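Local coordinates for DNA polymerase sliding clamp 2 (Thermococcus kodakarensis, PDB 3LX2), which forms a homotrimeric ring through which DNA passes, a sliding clamp that probably tethers DNA polymerase and other proteins to DNA during replication, at residues E55-K60 and Y232-A237; R45-D50 and V240-A245; T2-F7 and V90-G95. All coordinates share one frame; numbering follows the deposited sequence.

Interaction 1: residues E55-K60 and Y232-A237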
ATOM      1  N   GLU A  55     -23.165  -0.486 -28.591  1.00 40.22           N
ATOM      2  CA  GLU A  55     -22.437   0.667 -29.128  1.00 40.96           C
ATOM      3  C   GLU A  55     -22.721   1.973 -28.456  1.00 40.80           C
ATOM      4  O   GLU A  55     -21.816   2.791 -28.331  1.00 40.24           O
ATOM      5  CB  GLU A  55     -22.741   0.837 -30.588  1.00 41.98           C
ATOM      6  CG  GLU A  55     -24.173   1.254 -30.833  1.00 46.07           C
ATOM      7  CD  GLU A  55     -24.456   1.431 -32.284  1.00 52.05           C
ATOM      8  OE1 GLU A  55     -23.582   1.921 -33.025  1.00 52.97           O
ATOM      9  OE2 GLU A  55     -25.562   1.053 -32.692  1.00 57.99           O
ATOM     10  N   MET A  56     -23.956   2.199 -28.009  1.00 41.48           N
ATOM     11  CA  MET A  56     -24.262   3.496 -27.339  1.00 42.30           C
ATOM     12  C   MET A  56     -23.344   3.851 -26.120  1.00 43.25           C
ATOM     13  O   MET A  56     -23.258   5.020 -25.716  1.00 42.63           O
ATOM     14  CB  MET A  56     -25.747   3.611 -26.942  1.00 40.86           C
ATOM     15  CG  MET A  56     -26.106   2.943 -25.632  1.00 42.26           C
ATOM     16  SD  MET A  56     -27.827   3.297 -25.085  1.00 50.13           S
ATOM     17  CE  MET A  56     -28.611   2.427 -26.476  1.00 47.17           C
ATOM     18  N   LEU A  57     -22.669   2.841 -25.546  1.00 43.96           N
ATOM     19  CA  LEU A  57     -21.776   3.042 -24.388  1.00 43.65           C
ATOM     20  C   LEU A  57     -20.478   3.754 -24.736  1.00 42.62           C
ATOM     21  O   LEU A  57     -19.799   4.316 -23.869  1.00 42.55           O
ATOM     22  CB  LEU A  57     -21.464   1.667 -23.751  1.00 45.20           C
ATOM     23  CG  LEU A  57     -22.486   1.154 -22.748  1.00 44.94           C
ATOM     24  CD1 LEU A  57     -22.119  -0.246 -22.413  1.00 49.78           C
ATOM     25  CD2 LEU A  57     -22.364   2.037 -21.532  1.00 48.34           C
ATOM     26  N   PHE A  58     -20.155   3.754 -26.014  1.00 42.39           N
ATOM     27  CA  PHE A  58     -18.847   4.180 -26.513  1.00 42.78           C
ATOM     28  C   PHE A  58     -18.867   5.600 -27.106  1.00 43.20           C
ATOM     29  O   PHE A  58     -19.793   5.888 -27.832  1.00 44.25           O
ATOM     30  CB  PHE A  58     -18.376   3.132 -27.554  1.00 42.03           C
ATOM     31  CG  PHE A  58     -18.191   1.753 -26.965  1.00 40.46           C
ATOM     32  CD1 PHE A  58     -16.964   1.371 -26.423  1.00 40.70           C
ATOM     33  CD2 PHE A  58     -19.261   0.849 -26.887  1.00 39.22           C
ATOM     34  CE1 PHE A  58     -16.791   0.062 -25.843  1.00 39.08           C
ATOM     35  CE2 PHE A  58     -19.101  -0.452 -26.305  1.00 40.48           C
ATOM     36  CZ  PHE A  58     -17.862  -0.833 -25.773  1.00 37.38           C
ATOM     37  N   SER A  59     -17.883   6.475 -26.813  1.00 42.65           N
ATOM     38  CA  SER A  59     -17.840   7.799 -27.471  1.00 42.59           C
ATOM     39  C   SER A  59     -17.869   7.745 -29.001  1.00 43.07           C
ATOM     40  O   SER A  59     -18.573   8.526 -29.623  1.00 42.70           O
ATOM     41  CB  SER A  59     -16.625   8.608 -27.094  1.00 41.46           C
ATOM     42  OG  SER A  59     -16.241   8.373 -25.782  1.00 44.24           O
ATOM     43  N   LYS A  60     -17.064   6.883 -29.599  1.00 43.43           N
ATOM     44  CA  LYS A  60     -17.104   6.646 -31.053  1.00 44.47           C
ATOM     45  C   LYS A  60     -17.182   5.147 -31.247  1.00 44.25           C
ATOM     46  O   LYS A  60     -16.507   4.380 -30.622  1.00 45.40           O
ATOM     47  CB  LYS A  60     -15.878   7.196 -31.811  1.00 44.79           C
ATOM     48  CG  LYS A  60     -15.571   8.699 -31.616  1.00 44.88           C
ATOM     49  CD  LYS A  60     -16.071   9.570 -32.760  1.00 44.94           C
ATOM     50  CE  LYS A  60     -16.770  10.880 -32.261  1.00 46.60           C
ATOM     51  NZ  LYS A  60     -17.260  11.874 -33.374  1.00 48.71           N
ATOM     52  N   TYR A 232     -24.422  -7.292 -13.219  1.00 49.67           N
ATOM     53  CA  TYR A 232     -24.294  -5.851 -13.118  1.00 51.75           C
ATOM     54  C   TYR A 232     -24.541  -5.078 -14.395  1.00 52.14           C
ATOM     55  O   TYR A 232     -24.029  -5.426 -15.473  1.00 51.56           O
ATOM     56  CB  TYR A 232     -23.045  -5.366 -12.360  1.00 51.83           C
ATOM     57  CG  TYR A 232     -21.633  -5.860 -12.714  1.00 56.26           C
ATOM     58  CD1 TYR A 232     -21.068  -7.001 -12.080  1.00 60.35           C
ATOM     59  CD2 TYR A 232     -20.790  -5.110 -13.562  1.00 61.42           C
ATOM     60  CE1 TYR A 232     -19.729  -7.427 -12.352  1.00 62.54           C
ATOM     61  CE2 TYR A 232     -19.415  -5.536 -13.830  1.00 61.93           C
ATOM     62  CZ  TYR A 232     -18.910  -6.685 -13.223  1.00 63.57           C
ATOM     63  OH  TYR A 232     -17.592  -7.090 -13.457  1.00 67.11           O
ATOM     64  N   MET A 233     -25.371  -4.049 -14.261  1.00 53.64           N
ATOM     65  CA  MET A 233     -25.691  -3.130 -15.354  1.00 55.38           C
ATOM     66  C   MET A 233     -24.516  -2.205 -15.505  1.00 56.54           C
ATOM     67  O   MET A 233     -23.981  -1.757 -14.511  1.00 56.48           O
ATOM     68  CB  MET A 233     -26.943  -2.347 -15.022  1.00 54.60           C
ATOM     69  CG  MET A 233     -28.161  -3.207 -14.947  1.00 55.59           C
ATOM     70  SD  MET A 233     -28.178  -4.429 -16.273  1.00 59.39           S
ATOM     71  CE  MET A 233     -29.947  -4.810 -16.314  1.00 55.41           C
ATOM     72  N   VAL A 234     -24.041  -1.978 -16.728  1.00 59.14           N
ATOM     73  CA  VAL A 234     -22.875  -1.054 -16.900  1.00 61.11           C
ATOM     74  C   VAL A 234     -23.333   0.219 -17.606  1.00 61.79           C
ATOM     75  O   VAL A 234     -23.859   0.178 -18.702  1.00 62.25           O
ATOM     76  CB  VAL A 234     -21.571  -1.735 -17.444  1.00 61.11           C
ATOM     77  CG1 VAL A 234     -21.846  -3.125 -17.987  1.00 61.70           C
ATOM     78  CG2 VAL A 234     -20.808  -0.858 -18.459  1.00 62.38           C
ATOM     79  N   ARG A 235     -23.222   1.330 -16.889  1.00 63.44           N
ATOM     80  CA  ARG A 235     -23.815   2.610 -17.284  1.00 64.21           C
ATOM     81  C   ARG A 235     -25.215   2.506 -17.846  1.00 65.23           C
ATOM     82  O   ARG A 235     -25.511   3.118 -18.881  1.00 65.47           O
ATOM     83  CB  ARG A 235     -22.942   3.337 -18.309  1.00 63.97           C
ATOM     84  CG  ARG A 235     -21.621   3.864 -17.785  1.00 63.94           C
ATOM     85  CD  ARG A 235     -20.880   4.468 -18.940  1.00 62.86           C
ATOM     86  NE  ARG A 235     -19.509   4.819 -18.620  1.00 60.90           N
ATOM     87  CZ  ARG A 235     -18.713   5.483 -19.451  1.00 59.55           C
ATOM     88  NH1 ARG A 235     -19.161   5.845 -20.652  1.00 58.44           N
ATOM     89  NH2 ARG A 235     -17.470   5.768 -19.081  1.00 56.76           N
ATOM     90  N   ASP A 236     -26.075   1.740 -17.180  1.00 66.33           N
ATOM     91  CA  ASP A 236     -27.486   1.677 -17.579  1.00 67.09           C
ATOM     92  C   ASP A 236     -27.591   1.451 -19.075  1.00 66.16           C
ATOM     93  O   ASP A 236     -28.036   2.350 -19.826  1.00 66.56           O
ATOM     94  CB  ASP A 236     -28.230   2.981 -17.194  1.00 68.26           C
ATOM     95  CG  ASP A 236     -29.308   2.767 -16.100  1.00 71.97           C
ATOM     96  OD1 ASP A 236     -28.966   2.265 -14.991  1.00 75.33           O
ATOM     97  OD2 ASP A 236     -30.498   3.130 -16.344  1.00 76.14           O
ATOM     98  N   ALA A 237     -27.147   0.261 -19.490  1.00 64.42           N
ATOM     99  CA  ALA A 237     -27.112  -0.180 -20.898  1.00 62.27           C
ATOM    100  C   ALA A 237     -26.319  -1.468 -21.051  1.00 60.16           C
ATOM    101  O   ALA A 237     -26.829  -2.456 -21.528  1.00 60.11           O
ATOM    102  CB  ALA A 237     -26.558   0.906 -21.834  1.00 62.60           C
TER

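Interaction 2: residues R45-D50 and V240-A245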
ATOM      1  N   ARG A  45     -15.701 -25.398 -15.222  1.00 47.76           N
ATOM      2  CA  ARG A  45     -17.127 -25.304 -15.479  1.00 48.03           C
ATOM      3  C   ARG A  45     -17.872 -24.821 -14.247  1.00 47.53           C
ATOM      4  O   ARG A  45     -19.054 -25.088 -14.092  1.00 46.80           O
ATOM      5  CB  ARG A  45     -17.705 -26.660 -15.905  1.00 49.63           C
ATOM      6  CG  ARG A  45     -16.843 -27.436 -16.898  1.00 51.42           C
ATOM      7  CD  ARG A  45     -16.748 -26.629 -18.138  1.00 54.30           C
ATOM      8  NE  ARG A  45     -15.838 -27.202 -19.127  1.00 58.41           N
ATOM      9  CZ  ARG A  45     -15.343 -26.493 -20.134  1.00 58.18           C
ATOM     10  NH1 ARG A  45     -15.651 -25.209 -20.237  1.00 58.56           N
ATOM     11  NH2 ARG A  45     -14.535 -27.057 -21.024  1.00 60.63           N
ATOM     12  N   VAL A  46     -17.195 -24.122 -13.348  1.00 47.03           N
ATOM     13  CA  VAL A  46     -17.933 -23.533 -12.262  1.00 46.61           C
ATOM     14  C   VAL A  46     -18.508 -22.144 -12.600  1.00 46.28           C
ATOM     15  O   VAL A  46     -19.523 -21.743 -12.006  1.00 46.37           O
ATOM     16  CB  VAL A  46     -17.131 -23.535 -10.983  1.00 46.81           C
ATOM     17  CG1 VAL A  46     -17.893 -22.849  -9.904  1.00 47.52           C
ATOM     18  CG2 VAL A  46     -16.935 -24.959 -10.560  1.00 47.00           C
ATOM     19  N   VAL A  47     -17.906 -21.452 -13.575  1.00 44.95           N
ATOM     20  CA  VAL A  47     -18.163 -20.026 -13.798  1.00 44.69           C
ATOM     21  C   VAL A  47     -18.466 -19.684 -15.250  1.00 43.95           C
ATOM     22  O   VAL A  47     -17.684 -19.971 -16.126  1.00 43.09           O
ATOM     23  CB  VAL A  47     -16.974 -19.144 -13.244  1.00 44.83           C
ATOM     24  CG1 VAL A  47     -17.107 -17.703 -13.616  1.00 43.96           C
ATOM     25  CG2 VAL A  47     -16.908 -19.232 -11.751  1.00 45.46           C
ATOM     26  N   LEU A  48     -19.630 -19.097 -15.486  1.00 44.22           N
ATOM     27  CA  LEU A  48     -20.012 -18.621 -16.829  1.00 44.67           C
ATOM     28  C   LEU A  48     -20.251 -17.122 -16.883  1.00 44.61           C
ATOM     29  O   LEU A  48     -21.033 -16.579 -16.091  1.00 44.40           O
ATOM     30  CB  LEU A  48     -21.292 -19.304 -17.340  1.00 44.18           C
ATOM     31  CG  LEU A  48     -21.848 -18.807 -18.698  1.00 43.90           C
ATOM     32  CD1 LEU A  48     -22.743 -19.904 -19.354  1.00 41.76           C
ATOM     33  CD2 LEU A  48     -22.626 -17.466 -18.608  1.00 38.12           C
ATOM     34  N   VAL A  49     -19.640 -16.483 -17.869  1.00 44.48           N
ATOM     35  CA  VAL A  49     -19.830 -15.068 -18.062  1.00 44.19           C
ATOM     36  C   VAL A  49     -20.573 -14.757 -19.347  1.00 44.64           C
ATOM     37  O   VAL A  49     -20.297 -15.345 -20.406  1.00 44.68           O
ATOM     38  CB  VAL A  49     -18.514 -14.279 -17.939  1.00 43.58           C
ATOM     39  CG1 VAL A  49     -17.690 -14.441 -19.191  1.00 45.49           C
ATOM     40  CG2 VAL A  49     -18.824 -12.867 -17.690  1.00 42.46           C
ATOM     41  N   ASP A  50     -21.549 -13.860 -19.219  1.00 44.38           N
ATOM     42  CA  ASP A  50     -22.255 -13.322 -20.330  1.00 44.41           C
ATOM     43  C   ASP A  50     -22.229 -11.767 -20.327  1.00 44.10           C
ATOM     44  O   ASP A  50     -22.732 -11.086 -19.444  1.00 44.06           O
ATOM     45  CB  ASP A  50     -23.666 -13.896 -20.387  1.00 45.56           C
ATOM     46  CG  ASP A  50     -24.385 -13.544 -21.674  1.00 48.08           C
ATOM     47  OD1 ASP A  50     -23.709 -13.272 -22.679  1.00 47.75           O
ATOM     48  OD2 ASP A  50     -25.649 -13.536 -21.686  1.00 58.55           O
ATOM     49  N   VAL A 240     -23.476  -7.325 -17.449  1.00 47.21           N
ATOM     50  CA  VAL A 240     -22.459  -8.341 -17.147  1.00 45.42           C
ATOM     51  C   VAL A 240     -23.029  -9.337 -16.147  1.00 44.52           C
ATOM     52  O   VAL A 240     -23.445  -8.971 -15.050  1.00 44.46           O
ATOM     53  CB  VAL A 240     -21.144  -7.771 -16.565  1.00 45.23           C
ATOM     54  CG1 VAL A 240     -20.122  -8.884 -16.427  1.00 42.65           C
ATOM     55  CG2 VAL A 240     -20.594  -6.717 -17.434  1.00 45.01           C
ATOM     56  N   SER A 241     -22.985 -10.597 -16.544  1.00 43.75           N
ATOM     57  CA  SER A 241     -23.705 -11.688 -15.919  1.00 42.80           C
ATOM     58  C   SER A 241     -22.766 -12.830 -15.701  1.00 41.72           C
ATOM     59  O   SER A 241     -22.073 -13.248 -16.618  1.00 41.72           O
ATOM     60  CB  SER A 241     -24.779 -12.192 -16.865  1.00 43.12           C
ATOM     61  OG  SER A 241     -25.711 -11.164 -17.143  1.00 46.07           O
ATOM     62  N   PHE A 242     -22.745 -13.306 -14.470  1.00 40.69           N
ATOM     63  CA  PHE A 242     -22.077 -14.521 -14.091  1.00 40.31           C
ATOM     64  C   PHE A 242     -23.083 -15.575 -13.572  1.00 40.55           C
ATOM     65  O   PHE A 242     -23.961 -15.299 -12.719  1.00 38.85           O
ATOM     66  CB  PHE A 242     -21.045 -14.236 -13.005  1.00 40.03           C
ATOM     67  CG  PHE A 242     -19.900 -13.340 -13.443  1.00 40.06           C
ATOM     68  CD1 PHE A 242     -18.768 -13.877 -14.028  1.00 40.54           C
ATOM     69  CD2 PHE A 242     -19.944 -11.955 -13.232  1.00 40.63           C
ATOM     70  CE1 PHE A 242     -17.669 -13.044 -14.402  1.00 42.45           C
ATOM     71  CE2 PHE A 242     -18.863 -11.136 -13.613  1.00 42.29           C
ATOM     72  CZ  PHE A 242     -17.726 -11.686 -14.210  1.00 37.42           C
ATOM     73  N   LEU A 243     -22.980 -16.777 -14.125  1.00 40.98           N
ATOM     74  CA  LEU A 243     -23.647 -17.924 -13.495  1.00 41.41           C
ATOM     75  C   LEU A 243     -22.610 -18.728 -12.742  1.00 42.02           C
ATOM     76  O   LEU A 243     -21.535 -19.039 -13.287  1.00 41.86           O
ATOM     77  CB  LEU A 243     -24.373 -18.778 -14.520  1.00 41.71           C
ATOM     78  CG  LEU A 243     -25.401 -18.096 -15.420  1.00 39.33           C
ATOM     79  CD1 LEU A 243     -25.829 -19.075 -16.497  1.00 42.44           C
ATOM     80  CD2 LEU A 243     -26.606 -17.593 -14.722  1.00 39.79           C
ATOM     81  N   ILE A 244     -22.893 -19.005 -11.475  1.00 43.08           N
ATOM     82  CA  ILE A 244     -21.945 -19.761 -10.658  1.00 43.77           C
ATOM     83  C   ILE A 244     -22.608 -21.061 -10.211  1.00 45.36           C
ATOM     84  O   ILE A 244     -23.650 -21.041  -9.537  1.00 44.23           O
ATOM     85  CB  ILE A 244     -21.494 -19.032  -9.392  1.00 43.32           C
ATOM     86  CG1 ILE A 244     -20.889 -17.662  -9.713  1.00 43.28           C
ATOM     87  CG2 ILE A 244     -20.432 -19.911  -8.617  1.00 41.48           C
ATOM     88  CD1 ILE A 244     -21.865 -16.517  -9.626  1.00 39.78           C
ATOM     89  N   ALA A 245     -21.998 -22.175 -10.600  1.00 46.94           N
ATOM     90  CA  ALA A 245     -22.519 -23.498 -10.261  1.00 49.19           C
ATOM     91  C   ALA A 245     -22.542 -23.721  -8.744  1.00 50.76           C
ATOM     92  O   ALA A 245     -21.636 -23.265  -8.031  1.00 50.75           O
ATOM     93  CB  ALA A 245     -21.720 -24.608 -10.982  1.00 48.37           C
TER

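Interaction 3: residues T2-F7 and V90-G95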
ATOM      1  N   THR A   2     -12.694  -4.768 -39.763  1.00 52.53           N
ATOM      2  CA  THR A   2     -12.016  -3.460 -39.441  1.00 53.57           C
ATOM      3  C   THR A   2     -12.873  -2.695 -38.427  1.00 52.25           C
ATOM      4  O   THR A   2     -14.085  -2.542 -38.622  1.00 51.79           O
ATOM      5  CB  THR A   2     -11.788  -2.595 -40.728  1.00 54.13           C
ATOM      6  OG1 THR A   2     -10.697  -3.148 -41.471  1.00 58.34           O
ATOM      7  CG2 THR A   2     -11.480  -1.130 -40.423  1.00 54.28           C
ATOM      8  N   PHE A   3     -12.261  -2.233 -37.339  1.00 50.04           N
ATOM      9  CA  PHE A   3     -13.009  -1.346 -36.457  1.00 48.37           C
ATOM     10  C   PHE A   3     -12.174  -0.288 -35.744  1.00 46.82           C
ATOM     11  O   PHE A   3     -10.961  -0.384 -35.655  1.00 46.11           O
ATOM     12  CB  PHE A   3     -13.826  -2.162 -35.438  1.00 48.33           C
ATOM     13  CG  PHE A   3     -12.989  -2.962 -34.492  1.00 46.45           C
ATOM     14  CD1 PHE A   3     -12.396  -2.362 -33.380  1.00 45.00           C
ATOM     15  CD2 PHE A   3     -12.793  -4.311 -34.697  1.00 44.58           C
ATOM     16  CE1 PHE A   3     -11.616  -3.110 -32.482  1.00 41.44           C
ATOM     17  CE2 PHE A   3     -12.033  -5.073 -33.798  1.00 44.54           C
ATOM     18  CZ  PHE A   3     -11.445  -4.462 -32.685  1.00 43.17           C
ATOM     19  N   GLU A   4     -12.878   0.710 -35.247  1.00 45.57           N
ATOM     20  CA  GLU A   4     -12.334   1.715 -34.381  1.00 45.69           C
ATOM     21  C   GLU A   4     -13.410   2.058 -33.342  1.00 44.35           C
ATOM     22  O   GLU A   4     -14.442   2.609 -33.681  1.00 44.70           O
ATOM     23  CB  GLU A   4     -11.907   2.978 -35.160  1.00 45.56           C
ATOM     24  CG  GLU A   4     -11.396   4.037 -34.215  1.00 50.75           C
ATOM     25  CD  GLU A   4     -10.455   5.071 -34.839  1.00 58.53           C
ATOM     26  OE1 GLU A   4      -9.447   4.672 -35.474  1.00 58.48           O
ATOM     27  OE2 GLU A   4     -10.714   6.298 -34.630  1.00 63.85           O
ATOM     28  N   ILE A   5     -13.128   1.760 -32.081  1.00 42.48           N
ATOM     29  CA  ILE A   5     -14.039   1.975 -30.993  1.00 40.88           C
ATOM     30  C   ILE A   5     -13.323   2.809 -29.936  1.00 40.84           C
ATOM     31  O   ILE A   5     -12.151   2.558 -29.625  1.00 41.21           O
ATOM     32  CB  ILE A   5     -14.439   0.591 -30.393  1.00 41.49           C
ATOM     33  CG1 ILE A   5     -15.465  -0.080 -31.303  1.00 41.10           C
ATOM     34  CG2 ILE A   5     -14.966   0.694 -28.967  1.00 35.78           C
ATOM     35  CD1 ILE A   5     -15.653  -1.610 -31.031  1.00 44.09           C
ATOM     36  N   VAL A   6     -14.032   3.771 -29.365  1.00 39.35           N
ATOM     37  CA  VAL A   6     -13.458   4.662 -28.401  1.00 38.60           C
ATOM     38  C   VAL A   6     -14.342   4.667 -27.172  1.00 38.90           C
ATOM     39  O   VAL A   6     -15.553   4.961 -27.285  1.00 38.18           O
ATOM     40  CB  VAL A   6     -13.400   6.109 -28.922  1.00 38.95           C
ATOM     41  CG1 VAL A   6     -12.746   6.958 -27.900  1.00 38.05           C
ATOM     42  CG2 VAL A   6     -12.639   6.224 -30.279  1.00 38.38           C
ATOM     43  N   PHE A   7     -13.756   4.333 -26.016  1.00 37.92           N
ATOM     44  CA  PHE A   7     -14.482   4.386 -24.759  1.00 39.29           C
ATOM     45  C   PHE A   7     -13.863   5.482 -23.893  1.00 38.77           C
ATOM     46  O   PHE A   7     -12.664   5.605 -23.812  1.00 39.41           O
ATOM     47  CB  PHE A   7     -14.470   2.986 -24.087  1.00 40.04           C
ATOM     48  CG  PHE A   7     -15.385   2.853 -22.869  1.00 43.16           C
ATOM     49  CD1 PHE A   7     -16.776   2.912 -22.990  1.00 49.92           C
ATOM     50  CD2 PHE A   7     -14.849   2.627 -21.590  1.00 47.03           C
ATOM     51  CE1 PHE A   7     -17.641   2.758 -21.827  1.00 51.33           C
ATOM     52  CE2 PHE A   7     -15.682   2.456 -20.433  1.00 48.94           C
ATOM     53  CZ  PHE A   7     -17.081   2.520 -20.552  1.00 50.08           C
ATOM     54  N   VAL A  90      -8.917   3.478 -26.731  1.00 37.44           N
ATOM     55  CA  VAL A  90      -9.219   3.222 -28.125  1.00 39.10           C
ATOM     56  C   VAL A  90      -8.883   1.790 -28.438  1.00 40.14           C
ATOM     57  O   VAL A  90      -7.749   1.361 -28.205  1.00 39.99           O
ATOM     58  CB  VAL A  90      -8.323   4.014 -29.105  1.00 39.25           C
ATOM     59  CG1 VAL A  90      -8.725   3.703 -30.590  1.00 38.38           C
ATOM     60  CG2 VAL A  90      -8.321   5.526 -28.819  1.00 39.28           C
ATOM     61  N   LEU A  91      -9.850   1.068 -28.998  1.00 41.05           N
ATOM     62  CA  LEU A  91      -9.567  -0.234 -29.558  1.00 42.55           C
ATOM     63  C   LEU A  91      -9.734  -0.179 -31.068  1.00 44.87           C
ATOM     64  O   LEU A  91     -10.752   0.272 -31.591  1.00 44.20           O
ATOM     65  CB  LEU A  91     -10.483  -1.280 -28.971  1.00 41.84           C
ATOM     66  CG  LEU A  91     -10.545  -1.370 -27.440  1.00 40.25           C
ATOM     67  CD1 LEU A  91     -11.767  -2.261 -27.034  1.00 40.24           C
ATOM     68  CD2 LEU A  91      -9.251  -1.936 -26.903  1.00 35.34           C
ATOM     69  N   ARG A  92      -8.712  -0.646 -31.765  1.00 47.08           N
ATOM     70  CA  ARG A  92      -8.642  -0.459 -33.181  1.00 49.81           C
ATOM     71  C   ARG A  92      -8.025  -1.653 -33.904  1.00 50.97           C
ATOM     72  O   ARG A  92      -6.951  -2.152 -33.529  1.00 51.21           O
ATOM     73  CB  ARG A  92      -7.840   0.791 -33.477  1.00 49.80           C
ATOM     74  CG  ARG A  92      -7.722   1.032 -34.921  1.00 54.88           C
ATOM     75  CD  ARG A  92      -6.604   1.987 -35.153  1.00 61.49           C
ATOM     76  NE  ARG A  92      -7.001   3.342 -34.805  1.00 61.55           N
ATOM     77  CZ  ARG A  92      -6.137   4.304 -34.532  1.00 63.49           C
ATOM     78  NH1 ARG A  92      -4.822   4.051 -34.531  1.00 65.41           N
ATOM     79  NH2 ARG A  92      -6.590   5.508 -34.240  1.00 64.01           N
ATOM     80  N   LYS A  93      -8.724  -2.106 -34.939  1.00 52.24           N
ATOM     81  CA  LYS A  93      -8.248  -3.196 -35.749  1.00 54.12           C
ATOM     82  C   LYS A  93      -8.347  -2.823 -37.203  1.00 55.67           C
ATOM     83  O   LYS A  93      -9.400  -2.346 -37.672  1.00 56.34           O
ATOM     84  CB  LYS A  93      -9.022  -4.477 -35.500  1.00 53.76           C
ATOM     85  CG  LYS A  93      -8.394  -5.660 -36.233  1.00 55.30           C
ATOM     86  CD  LYS A  93      -9.121  -6.952 -35.995  1.00 55.46           C
ATOM     87  CE  LYS A  93      -8.536  -8.061 -36.876  1.00 60.40           C
ATOM     88  NZ  LYS A  93      -8.760  -7.784 -38.330  1.00 61.99           N
ATOM     89  N   GLY A  94      -7.229  -3.017 -37.890  1.00 57.02           N
ATOM     90  CA  GLY A  94      -7.155  -2.850 -39.322  1.00 59.59           C
ATOM     91  C   GLY A  94      -6.914  -4.169 -40.029  1.00 61.20           C
ATOM     92  O   GLY A  94      -7.455  -5.223 -39.637  1.00 61.16           O
ATOM     93  N   GLY A  95      -6.091  -4.092 -41.075  1.00 62.98           N
ATOM     94  CA  GLY A  95      -5.747  -5.238 -41.922  1.00 64.61           C
ATOM     95  C   GLY A  95      -5.103  -6.408 -41.197  1.00 65.67           C
ATOM     96  O   GLY A  95      -5.629  -7.535 -41.252  1.00 66.52           O
TER

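Interaction 1: residues E55-K60 and Y232-A237
Leu57, in the short 3-10 turn 55-57, meets the tight turn of a beta hairpin, residues 235-237, between strands 228-234 and 238-244. The contact belongs to the seam between the N-terminal and C-terminal halves of the clamp subunit. Phe58 N closes the 3-10 turn by bonding to Glu55 O (3.0 Å). In the hairpin turn, Arg235 and Asp236 both have positive phi. The CB atoms of Arg235 and Ala237 point toward segment 55-60.

Leu57 carries the contact. Its CG lies anti to the carbonyl carbon (chi1 -85°), and this carries both methyls toward the hairpin. CD2 touches Arg235 CB at 3.5 Å. It also lies 3.7 Å from Val234 O. The second methyl, CD1, reaches Val234 CG2 at 4.2 Å. Ala237 comes from another side: its CB lies 4.2 Å from Leu57 CG. Met56 adds a smaller contact at the exposed margin, with SD 4.2 Å from Ala237 CB.

Arg235 crosses Leu57 at a slant, its chain extended from CG to NE. Its CD lies 3.9 Å from Leu57 CD2. The guanidinium passes Leu57 O without bonding to it; NH1 is 3.6 Å away. Its charge is met by salt bridges from NH2 to Glu12 and Asp8. Beyond Phe58 the chain joins strand 60-63 through a classic beta bulge, where Ser59 and Lys60 both face Val6.

No hydrogen bond crosses between the two segments. They meet by apolar packing at the surface, with Leu57 as the buried residue. The CB and CD atoms of Arg235 take part in that packing, while Glu12 of helix 10-21 and Asp8 just before it hold its charged end and would restrict its direction. This part of the seam is apolar at Leu57 and ionic at Arg235.

Interaction 2: residues R45-D50 and V240-A245
Val49 and Phe242 are a non-hydrogen-bonded pair in the antiparallel strand contact that makes one continuous sheet of the two halves of the subunit: strand 47-54 of the N-terminal half meets strand 238-244 of the C-terminal half. The axes of the short segments 47-50 and 240-244 approach to 4.6 Å. Leu48 and Leu243 are a hydrogen-bonded pair: Leu48 N bonds to Leu243 O at 2.9 Å, and Leu243 N bonds back to Leu48 O at 2.8 Å. Asp50 and Ser241 form the next such pair, with Asp50 N 2.7 Å from Ser241 O. Ala245 N, just after strand 238-244, bonds to Val46 O, just before strand 47-54, at 2.9 Å.

Val49 and Phe242 point the same way, side by side. Val49 CG2 is anti to the backbone N, which sets it over one face of the Phe242 ring, nearer its rim, 3.9 Å from the centroid, in a CH-pi contact. On the other side of the sheet, Leu48 CD2 meets Leu243 CD1 at 4.2 Å.

Val47, Val49, Phe242 and Ile244 face helices 10-21 and 202-209. Leu48 and Leu243 touch Ile123 and Trp130 in the link between strands 108-114 and 132-137. Strands 35-41 and 228-234 flank the pair.

Interaction 3: residues T2-F7 and V90-G95
Phe3 and Lys93 meet obliquely on one side of an antiparallel strand pair, 3-7 with 88-93. The pair lies inside the five-stranded sheet of the N-terminal half, between strands 60-63 and 98-104. Phe3 CG sits between its backbone N and carbonyl carbon (chi1 64°), which brings the ring across to the partner strand. Lys93 CB lies over one ring face, toward the rim, 3.8 Å from the centroid, in a CH-pi contact. The ring edge meets Leu91 O, with CD1 3.6 Å away.

On the opposite face of the sheet, Glu4 and Arg92 run side by side and form a salt bridge. A bend at chi3 (-76°) turns the Arg92 guanidinium edge to Glu4; NE bonds to Glu4 OE1 at 2.9 Å. NH2 adds a weak bond to the same oxygen. NE approaches from above the carboxylate plane, and the two flat groups are turned 38° apart.

Backbone bonds tie the Phe3-Lys93 and Ile5-Leu91 pairs. Lys93 NZ bonds to Gly94 O at 3.2 Å and forms a salt bridge with Glu67.

Phe3 thus packs on the aliphatic part of a buried lysine whose charge is probably balanced by Glu67, while Glu4 and Arg92 pair their charges at a partly exposed site.

Interactions 2 and 3 are both partly buried; interaction 2 lies nearest the centre of the chain and interaction 3 farthest from it. Both are antiparallel strand pairs with a CH-pi contact, but in different sheets. Interaction 2 joins the two halves of the subunit, and its side-chain contacts are mostly apolar. Interaction 3 stays within the N-terminal half and adds a salt bridge. Interaction 1 also joins the halves, but at the surface, without a crossing hydrogen bond. It touches both others. Strand 228-234 leads through its hairpin to strand 238-244 of interaction 2. From interaction 1, Lys60 O bonds to Val6 N and Phe58 packs on Ile5 of interaction 3. Interactions 2 and 3 do not touch.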